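Local coordinates for sulfotransferase (Alicyclobacillus acidocaldarius subsp. acidocaldarius, PDB 3RNL), which probably transfers sulfuryl groups, as a member of the P-loop-like sulfotransferase family, and binds magnesium, at residues F12-A17 with A110-M115; K39-F44 with A89-L94; G98-M103 with L175-R180. All coordinates share one frame; numbering follows the deposited sequence.

Contact 1 (F12-A17 with A110-M115)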
loop_
_atom_site.group_PDB
_atom_site.type_symbol
_atom_site.label_atom_id
_atom_site.label_comp_id
_atom_site.label_asym_id
_atom_site.label_seq_id
_atom_site.Cartn_x
_atom_site.Cartn_y
_atom_site.Cartn_z
ATOM N N PHE A 12 9.434 2.838 -4.812
ATOM C CA PHE A 12 8.018 2.547 -4.991
ATOM C C PHE A 12 7.344 2.585 -3.651
ATOM O O PHE A 12 7.904 2.126 -2.661
ATOM C CB PHE A 12 7.837 1.145 -5.597
ATOM C CG PHE A 12 8.488 0.999 -6.946
ATOM C CD1 PHE A 12 7.813 1.374 -8.094
ATOM C CD2 PHE A 12 9.763 0.483 -7.065
ATOM C CE1 PHE A 12 8.411 1.256 -9.332
ATOM C CE2 PHE A 12 10.364 0.347 -8.313
ATOM C CZ PHE A 12 9.686 0.738 -9.445
ATOM N N ILE A 13 6.137 3.140 -3.627
ATOM C CA ILE A 13 5.294 3.088 -2.435
ATOM C C ILE A 13 4.299 1.979 -2.730
ATOM O O ILE A 13 3.497 2.082 -3.659
ATOM C CB ILE A 13 4.575 4.427 -2.220
ATOM C CG1 ILE A 13 5.614 5.519 -1.917
ATOM C CG2 ILE A 13 3.566 4.315 -1.072
ATOM C CD1 ILE A 13 5.036 6.957 -1.934
ATOM N N VAL A 14 4.430 0.869 -2.012
ATOM C CA VAL A 14 3.730 -0.346 -2.440
ATOM C C VAL A 14 2.431 -0.701 -1.728
ATOM O O VAL A 14 1.793 -1.701 -2.063
ATOM C CB VAL A 14 4.680 -1.560 -2.421
ATOM C CG1 VAL A 14 5.890 -1.278 -3.319
ATOM C CG2 VAL A 14 5.132 -1.861 -0.985
ATOM N N GLY A 15 2.062 0.060 -0.706
ATOM C CA GLY A 15 0.866 -0.299 0.053
ATOM C C GLY A 15 1.153 0.007 1.508
ATOM O O GLY A 15 2.193 0.610 1.810
ATOM N N ALA A 16 0.303 -0.484 2.405
ATOM C CA ALA A 16 -0.844 -1.279 2.006
ATOM C C ALA A 16 -2.028 -0.362 1.702
ATOM O O ALA A 16 -1.979 0.834 1.990
ATOM C CB ALA A 16 -1.219 -2.252 3.142
ATOM N N ALA A 17 -3.118 -0.940 1.202
ATOM C CA ALA A 17 -4.295 -0.152 0.832
ATOM C C ALA A 17 -5.019 0.319 2.096
ATOM O O ALA A 17 -5.141 -0.444 3.048
ATOM C CB ALA A 17 -5.240 -0.989 -0.039
ATOM N N ALA A 110 16.158 -0.412 -6.532
ATOM C CA ALA A 110 15.005 0.364 -6.053
ATOM C C ALA A 110 14.805 0.297 -4.541
ATOM O O ALA A 110 15.069 -0.719 -3.912
ATOM C CB ALA A 110 13.719 -0.075 -6.776
ATOM N N LYS A 111 14.281 1.380 -3.969
ATOM C CA LYS A 111 13.911 1.384 -2.554
ATOM C C LYS A 111 12.400 1.255 -2.421
ATOM O O LYS A 111 11.650 1.679 -3.301
ATOM C CB LYS A 111 14.386 2.663 -1.876
ATOM C CG LYS A 111 15.911 2.748 -1.814
ATOM C CD LYS A 111 16.377 4.123 -1.311
ATOM C CE LYS A 111 17.899 4.245 -1.508
ATOM N NZ LYS A 111 18.456 5.583 -1.157
ATOM N N ILE A 112 11.964 0.632 -1.336
ATOM C CA ILE A 112 10.566 0.271 -1.173
ATOM C C ILE A 112 10.036 0.912 0.100
ATOM O O ILE A 112 10.647 0.740 1.165
ATOM C CB ILE A 112 10.434 -1.249 -1.000
ATOM C CG1 ILE A 112 11.128 -2.003 -2.146
ATOM C CG2 ILE A 112 8.950 -1.653 -0.836
ATOM C CD1 ILE A 112 10.471 -1.794 -3.512
ATOM N N LEU A 113 8.929 1.651 -0.009
ATOM C CA LEU A 113 8.224 2.179 1.166
ATOM C C LEU A 113 6.932 1.424 1.382
ATOM O O LEU A 113 6.124 1.293 0.460
ATOM C CB LEU A 113 7.883 3.666 0.966
ATOM C CG LEU A 113 9.094 4.602 1.063
ATOM C CD1 LEU A 113 8.741 6.015 0.590
ATOM C CD2 LEU A 113 9.602 4.635 2.504
ATOM N N ILE A 114 6.728 0.942 2.607
ATOM C CA ILE A 114 5.516 0.199 2.954
ATOM C C ILE A 114 4.916 0.895 4.153
ATOM O O ILE A 114 5.644 1.191 5.096
ATOM C CB ILE A 114 5.881 -1.234 3.400
ATOM C CG1 ILE A 114 6.535 -1.999 2.246
ATOM C CG2 ILE A 114 4.638 -1.979 3.937
ATOM C CD1 ILE A 114 7.132 -3.352 2.655
HETATM N N MSE A 115 3.608 1.171 4.131
HETATM C CA MSE A 115 2.960 1.723 5.330
HETATM C C MSE A 115 1.889 0.746 5.792
HETATM O O MSE A 115 1.082 0.281 4.988
HETATM C CB MSE A 115 2.347 3.107 5.083
HETATM C CG MSE A 115 1.692 3.687 6.346
HETATM SE SE MSE A 115 1.644 5.639 6.368
HETATM C CE MSE A 115 1.696 5.960 4.472
#
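Phe12 and Ile13 pair with Ile112 and Leu113 as adjacent parallel strands inside the sheet of an alpha-beta-alpha sandwich, where the first strand leads into what is probably the phosphosulfate-binding, P-loop-like turn of the sulfotransferase family. Backbone bonds form one group. Phe12 N donates to Lys111 O at 2.9 Å, Phe12 O accepts Leu113 N in an almost straight bond (177°), and Val14 N reaches Leu113 O. Farther along, the first segment still keeps its grip through its backbone. The peptide between Gly15 and Ala16 is cis, which puts its oxygen and its N-H on one side: Gly15 O takes Met115 N on a lone pair at 2.8 Å, while Ala16 N donates to Met115 O. At Gly15's backbone angles a CB would run into the carbonyl oxygen of Val14.

Apolar packing forms the second group and divides between the two faces of the sheet. Ile13 CG1 meets Leu113 CD1 at 4.0 Å on the face covered by helices 21-29 and 195-206. On the other, Ala110 CB lies at the edge of the Phe12 ring, 3.7 Å from CE2, and helix 167-178 covers Ile112 and Val14. Val14 CG2, set between its own backbone N and carbonyl carbon, touches Ile112 CG2 and comes still closer to Ile114 CG1, at 3.5 Å.

Contact 2 (K39-F44 with A89-L94)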
loop_
_atom_site.group_PDB
_atom_site.type_symbol
_atom_site.label_atom_id
_atom_site.label_comp_id
_atom_site.label_asym_id
_atom_site.label_seq_id
_atom_site.Cartn_x
_atom_site.Cartn_y
_atom_site.Cartn_z
ATOM N N LYS A 39 -0.162 10.090 -11.575
ATOM C CA LYS A 39 -0.848 8.808 -11.733
ATOM C C LYS A 39 -0.607 7.885 -10.543
ATOM O O LYS A 39 0.532 7.550 -10.242
ATOM C CB LYS A 39 -0.363 8.117 -13.010
ATOM C CG LYS A 39 -0.914 6.714 -13.223
ATOM C CD LYS A 39 -2.402 6.756 -13.460
ATOM C CE LYS A 39 -2.929 5.350 -13.680
ATOM N NZ LYS A 39 -4.374 5.406 -14.041
ATOM N N LYS A 40 -1.691 7.458 -9.895
ATOM C CA LYS A 40 -1.621 6.462 -8.832
ATOM C C LYS A 40 -2.321 5.192 -9.312
ATOM O O LYS A 40 -3.180 5.248 -10.207
ATOM C CB LYS A 40 -2.342 6.957 -7.579
ATOM C CG LYS A 40 -2.167 8.445 -7.289
ATOM C CD LYS A 40 -0.696 8.809 -7.109
ATOM C CE LYS A 40 -0.535 10.293 -6.774
ATOM N NZ LYS A 40 0.863 10.756 -6.957
ATOM N N GLU A 41 -1.953 4.064 -8.711
ATOM C CA GLU A 41 -2.602 2.779 -8.965
ATOM C C GLU A 41 -2.383 2.253 -10.383
ATOM O O GLU A 41 -3.193 1.464 -10.881
ATOM C CB GLU A 41 -4.117 2.871 -8.708
ATOM C CG GLU A 41 -4.498 3.405 -7.339
ATOM C CD GLU A 41 -4.119 2.443 -6.245
ATOM O OE1 GLU A 41 -2.953 2.470 -5.821
ATOM O OE2 GLU A 41 -4.978 1.637 -5.824
ATOM N N ALA A 42 -1.284 2.643 -11.022
ATOM C CA ALA A 42 -0.948 2.042 -12.310
ATOM C C ALA A 42 -0.869 0.514 -12.222
ATOM O O ALA A 42 -1.300 -0.191 -13.142
ATOM C CB ALA A 42 0.380 2.626 -12.856
ATOM N N HIS A 43 -0.301 0.018 -11.119
ATOM C CA HIS A 43 -0.147 -1.422 -10.862
ATOM C C HIS A 43 0.602 -2.186 -11.953
ATOM O O HIS A 43 0.418 -3.396 -12.113
ATOM C CB HIS A 43 -1.500 -2.095 -10.556
ATOM C CG HIS A 43 -2.008 -1.776 -9.186
ATOM N ND1 HIS A 43 -2.864 -0.723 -8.940
ATOM C CD2 HIS A 43 -1.716 -2.314 -7.976
ATOM C CE1 HIS A 43 -3.106 -0.647 -7.639
ATOM N NE2 HIS A 43 -2.431 -1.609 -7.034
ATOM N N PHE A 44 1.479 -1.492 -12.670
ATOM C CA PHE A 44 2.216 -2.123 -13.766
ATOM C C PHE A 44 2.923 -3.425 -13.353
ATOM O O PHE A 44 2.867 -4.444 -14.068
ATOM C CB PHE A 44 3.215 -1.121 -14.362
ATOM C CG PHE A 44 4.098 -1.704 -15.427
ATOM C CD1 PHE A 44 3.591 -1.976 -16.693
ATOM C CD2 PHE A 44 5.428 -1.975 -15.167
ATOM C CE1 PHE A 44 4.397 -2.519 -17.682
ATOM C CE2 PHE A 44 6.244 -2.507 -16.148
ATOM C CZ PHE A 44 5.724 -2.777 -17.413
ATOM N N ALA A 89 3.440 4.983 -6.984
ATOM C CA ALA A 89 2.630 4.423 -5.892
ATOM C C ALA A 89 1.424 3.637 -6.384
ATOM O O ALA A 89 0.531 4.211 -7.005
ATOM C CB ALA A 89 2.136 5.552 -4.984
ATOM N N SER A 90 1.382 2.347 -6.060
ATOM C CA SER A 90 0.187 1.516 -6.305
ATOM C C SER A 90 -0.019 0.643 -5.074
ATOM O O SER A 90 0.877 -0.124 -4.710
ATOM C CB SER A 90 0.411 0.616 -7.534
ATOM O OG SER A 90 0.516 1.386 -8.720
ATOM N N VAL A 91 -1.188 0.737 -4.441
ATOM C CA VAL A 91 -1.359 0.164 -3.109
ATOM C C VAL A 91 -1.480 -1.358 -3.034
ATOM O O VAL A 91 -1.342 -1.919 -1.949
ATOM C CB VAL A 91 -2.537 0.807 -2.363
ATOM C CG1 VAL A 91 -2.279 2.300 -2.177
ATOM C CG2 VAL A 91 -3.832 0.544 -3.106
ATOM N N PHE A 92 -1.761 -2.037 -4.146
ATOM C CA PHE A 92 -1.772 -3.491 -4.109
ATOM C C PHE A 92 -0.454 -4.140 -4.564
ATOM O O PHE A 92 -0.362 -5.354 -4.702
ATOM C CB PHE A 92 -3.009 -4.069 -4.814
ATOM C CG PHE A 92 -4.301 -3.626 -4.178
ATOM C CD1 PHE A 92 -4.637 -4.054 -2.900
ATOM C CD2 PHE A 92 -5.163 -2.764 -4.839
ATOM C CE1 PHE A 92 -5.841 -3.638 -2.298
ATOM C CE2 PHE A 92 -6.353 -2.349 -4.241
ATOM C CZ PHE A 92 -6.685 -2.788 -2.967
ATOM N N TYR A 93 0.555 -3.318 -4.829
ATOM C CA TYR A 93 1.892 -3.865 -5.070
ATOM C C TYR A 93 2.325 -4.792 -3.922
ATOM O O TYR A 93 2.972 -5.810 -4.144
ATOM C CB TYR A 93 2.888 -2.718 -5.207
ATOM C CG TYR A 93 3.004 -2.092 -6.583
ATOM C CD1 TYR A 93 2.545 -2.743 -7.721
ATOM C CD2 TYR A 93 3.634 -0.862 -6.741
ATOM C CE1 TYR A 93 2.691 -2.176 -8.986
ATOM C CE2 TYR A 93 3.783 -0.285 -7.998
ATOM C CZ TYR A 93 3.320 -0.955 -9.110
ATOM O OH TYR A 93 3.473 -0.389 -10.346
ATOM N N LEU A 94 1.963 -4.443 -2.694
ATOM C CA LEU A 94 2.361 -5.250 -1.533
ATOM C C LEU A 94 1.638 -6.601 -1.552
ATOM O O LEU A 94 2.194 -7.657 -1.213
ATOM C CB LEU A 94 2.016 -4.475 -0.253
ATOM C CG LEU A 94 2.375 -5.218 1.045
ATOM C CD1 LEU A 94 3.899 -5.486 1.148
ATOM C CD2 LEU A 94 1.880 -4.438 2.274
HETATM O O HOH W 1 2.452 7.377 -8.409
HETATM O O HOH W 2 -1.375 4.503 -4.776
#
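Glu41 and His43 both start away from segment 89-94, and their torsions bring the polar ends back to it. In each, CG stands anti to the carbonyl carbon and beside the backbone N; Glu41 then bends at chi2 (-68°), and its carboxylate lies against Val91. There OE1 receives Val91 N on its syn lone pair at 2.8 Å, and a water also donates to OE1 while bonding weakly to Ala89 O. The other oxygen, OE2, lies against Val91 CG2 at 3.1 Å, a tight fit. Glu41 N in turn donates to Ala89 O, so this residue holds the opposite segment by both backbone and side chain.

The imidazole of His43 is fixed at both nitrogens. ND1 donates to Glu41 O within its own segment, approaching from above the carbonyl plane. NE2 accepts Phe92 N in the plane of the ring, at 3.0 Å. Ser90 CB sits over the centre of one ring face, 3.5 Å from the centroid, in a CH-pi contact, and the same carbon covers one face of Tyr93. Ser90 OG accepts His43 N at 2.9 Å and is bonded to Glu88 besides. An alanine in place of His43 would probably leave Phe92 N without its acceptor and open a gap beside Ser90 CB and Phe92. The rings of His43 and Phe92 are nearly parallel (26°) but slid apart, with little overlap.

The contact joins the loop after strand 34-35 to the type I turn, Ser90 to Tyr93, that follows strand 85-89 and leads toward helix 99-106. Lys40 forms a salt bridge with Asp25 of helix 21-29, and Tyr93 packs on helix 99-106.

Contact 3 (G98-M103 with L175-R180). With MG (magnesium ion), chain C.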
loop_
_atom_site.group_PDB
_atom_site.type_symbol
_atom_site.label_atom_id
_atom_site.label_comp_id
_atom_site.label_asym_id
_atom_site.label_seq_id
_atom_site.Cartn_x
_atom_site.Cartn_y
_atom_site.Cartn_z
ATOM N N GLY A 98 3.847 -11.729 -6.893
ATOM C CA GLY A 98 4.951 -11.742 -7.834
ATOM C C GLY A 98 5.539 -10.364 -8.089
ATOM O O GLY A 98 6.526 -10.220 -8.829
ATOM N N THR A 99 4.955 -9.351 -7.451
ATOM C CA THR A 99 5.299 -7.964 -7.749
ATOM C C THR A 99 6.749 -7.618 -7.421
ATOM O O THR A 99 7.459 -7.033 -8.252
ATOM C CB THR A 99 4.348 -6.994 -7.005
ATOM O OG1 THR A 99 2.985 -7.364 -7.291
ATOM C CG2 THR A 99 4.581 -5.551 -7.458
ATOM N N ALA A 100 7.182 -7.968 -6.211
ATOM C CA ALA A 100 8.524 -7.607 -5.765
ATOM C C ALA A 100 9.568 -8.118 -6.750
ATOM O O ALA A 100 10.478 -7.386 -7.117
ATOM C CB ALA A 100 8.806 -8.173 -4.362
ATOM N N GLN A 101 9.440 -9.375 -7.162
ATOM C CA GLN A 101 10.441 -9.966 -8.058
ATOM C C GLN A 101 10.449 -9.301 -9.446
ATOM O O GLN A 101 11.513 -9.103 -10.051
ATOM C CB GLN A 101 10.272 -11.495 -8.162
ATOM C CG GLN A 101 11.404 -12.166 -8.987
ATOM C CD GLN A 101 12.758 -12.078 -8.289
ATOM O OE1 GLN A 101 12.919 -12.554 -7.171
ATOM N NE2 GLN A 101 13.736 -11.458 -8.950
ATOM N N ARG A 102 9.274 -8.932 -9.963
ATOM C CA ARG A 102 9.234 -8.217 -11.251
ATOM C C ARG A 102 9.889 -6.848 -11.156
ATOM O O ARG A 102 10.592 -6.409 -12.084
ATOM C CB ARG A 102 7.794 -8.023 -11.752
ATOM C CG ARG A 102 7.087 -9.313 -12.042
ATOM C CD ARG A 102 5.639 -9.118 -12.577
ATOM N NE ARG A 102 5.002 -10.411 -12.419
ATOM C CZ ARG A 102 4.097 -10.697 -11.490
ATOM N NH1 ARG A 102 3.608 -9.742 -10.686
ATOM N NH2 ARG A 102 3.637 -11.936 -11.410
HETATM N N MSE A 103 9.637 -6.142 -10.057
HETATM C CA MSE A 103 10.289 -4.847 -9.835
HETATM C C MSE A 103 11.789 -5.013 -9.763
HETATM O O MSE A 103 12.543 -4.235 -10.344
HETATM C CB MSE A 103 9.829 -4.217 -8.522
HETATM C CG MSE A 103 8.419 -3.691 -8.528
HETATM SE SE MSE A 103 7.953 -3.204 -6.683
HETATM C CE MSE A 103 6.427 -2.076 -7.076
ATOM N N LEU A 175 11.131 -8.085 1.736
ATOM C CA LEU A 175 12.416 -8.167 2.446
ATOM C C LEU A 175 13.316 -9.222 1.821
ATOM O O LEU A 175 14.546 -9.028 1.720
ATOM C CB LEU A 175 12.212 -8.475 3.926
ATOM C CG LEU A 175 11.512 -7.345 4.697
ATOM C CD1 LEU A 175 11.093 -7.817 6.078
ATOM C CD2 LEU A 175 12.449 -6.165 4.808
ATOM N N ASP A 176 12.730 -10.347 1.418
ATOM C CA ASP A 176 13.532 -11.387 0.775
ATOM C C ASP A 176 14.104 -10.883 -0.549
ATOM O O ASP A 176 15.275 -11.071 -0.854
ATOM C CB ASP A 176 12.698 -12.640 0.481
ATOM C CG ASP A 176 12.342 -13.420 1.732
ATOM O OD1 ASP A 176 12.961 -13.180 2.802
ATOM O OD2 ASP A 176 11.455 -14.299 1.637
ATOM N N VAL A 177 13.274 -10.266 -1.364
ATOM C CA VAL A 177 13.735 -9.875 -2.706
ATOM C C VAL A 177 14.721 -8.695 -2.674
ATOM O O VAL A 177 15.783 -8.726 -3.331
ATOM C CB VAL A 177 12.521 -9.538 -3.613
ATOM C CG1 VAL A 177 12.976 -8.898 -4.930
ATOM C CG2 VAL A 177 11.693 -10.804 -3.879
ATOM N N PHE A 178 14.339 -7.629 -1.971
ATOM C CA PHE A 178 15.147 -6.413 -1.969
ATOM C C PHE A 178 16.188 -6.304 -0.866
ATOM O O PHE A 178 17.176 -5.587 -1.025
ATOM C CB PHE A 178 14.219 -5.182 -1.935
ATOM C CG PHE A 178 13.537 -4.940 -3.240
ATOM C CD1 PHE A 178 14.203 -4.264 -4.245
ATOM C CD2 PHE A 178 12.265 -5.448 -3.495
ATOM C CE1 PHE A 178 13.595 -4.051 -5.487
ATOM C CE2 PHE A 178 11.661 -5.245 -4.736
ATOM C CZ PHE A 178 12.335 -4.551 -5.735
ATOM N N GLY A 179 16.038 -7.087 0.194
ATOM C CA GLY A 179 16.927 -6.957 1.340
ATOM C C GLY A 179 16.504 -5.831 2.270
ATOM O O GLY A 179 15.875 -4.866 1.853
ATOM N N ARG A 180 16.872 -5.935 3.542
ATOM C CA ARG A 180 16.454 -4.942 4.531
ATOM C C ARG A 180 17.002 -3.538 4.247
ATOM O O ARG A 180 16.377 -2.537 4.593
ATOM C CB ARG A 180 16.858 -5.405 5.934
ATOM C CG ARG A 180 16.067 -4.763 7.063
ATOM C CD ARG A 180 16.206 -5.568 8.359
ATOM N NE ARG A 180 15.636 -6.912 8.242
ATOM C CZ ARG A 180 14.413 -7.244 8.648
ATOM N NH1 ARG A 180 13.630 -6.330 9.204
ATOM N NH2 ARG A 180 13.978 -8.491 8.504
HETATM MG MG MG C . 17.132 -12.350 -0.270
HETATM O O HOH W 3 16.751 -13.114 1.570
HETATM O O HOH W 4 17.193 -12.136 -2.472
HETATM O O HOH W 5 15.695 -14.320 -1.039
HETATM O O HOH W 6 18.295 -10.213 -0.030
#
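Ala100 and Val177 meet where one turn of helix 99-106 faces the C-terminal turn of helix 167-178, and the contact illustrates how helix packing can be close on its buried side and slack on its outer side. No hydrogen bond crosses it. The close part centres on the small residue Ala100, whose carbonyl oxygen is flanked by two side chains: Phe178 CE2 at 3.4 Å, placed obliquely to the ring, and Val177 CG1 at 3.6 Å. CG1 of Val177 is anti to its backbone N (chi1 170°), which leaves CG2 beside that N and facing Ala100 CB at 3.9 Å. One residue on, Phe178 reaches deeper. Its rim atom CZ takes Met103 CB at the ring edge, in plane, at 3.8 Å, and CE2 also touches Ala100 CB.

The outer side is looser. Gln101 is exposed; its chain bends at chi2, and OE1 lies 3.9 Å from Val177 CG2, a glancing approach, while NE2 is bonded to Asp105 of its own helix. Farther out, the carbonyl oxygen of Asp176 binds a magnesium ion at 2.3 Å, and four waters are also bound to the metal. This watery shell takes no part in the packing. The carboxylate of Asp176 forms a salt bridge with Lys172. Gly179, the first residue beyond the helix, has a positive phi (82°).

In the fold, helix 99-106 belongs to the beta-alpha-beta crossover from strand 85-89 to strand 111-116, passing over strand 11-13. Helix 167-178 precedes strand 183-187, where Phe178 and Leu175 touch Val183, and both helices lie on the same face of the sheet.

Overall arrangement
The three contacts form a continuous piece of one domain. Contact 1 supplies the sheet centre, and contact 2, about 9 Å away between centres, is sewn to it by probable hydrogen bonds from Ser90 N to Ile13 O and from Leu94 N to Val14 O (2.8 Å). Contact 3, about 11 Å from contact 1 between centres, lies on the sheet through Phe178 CE2, 3.9 Å from Ile112 CD1. Tyr93 O against Thr99 CB joins contacts 2 and 3. A bound magnesium lies about 11 Å from the Lys40 side chain; the ion at Asp176 O is a different site. A glycerol, probably from the crystallisation liquor, lies about 3 Å from the Glu41 side chain and may mark a pocket.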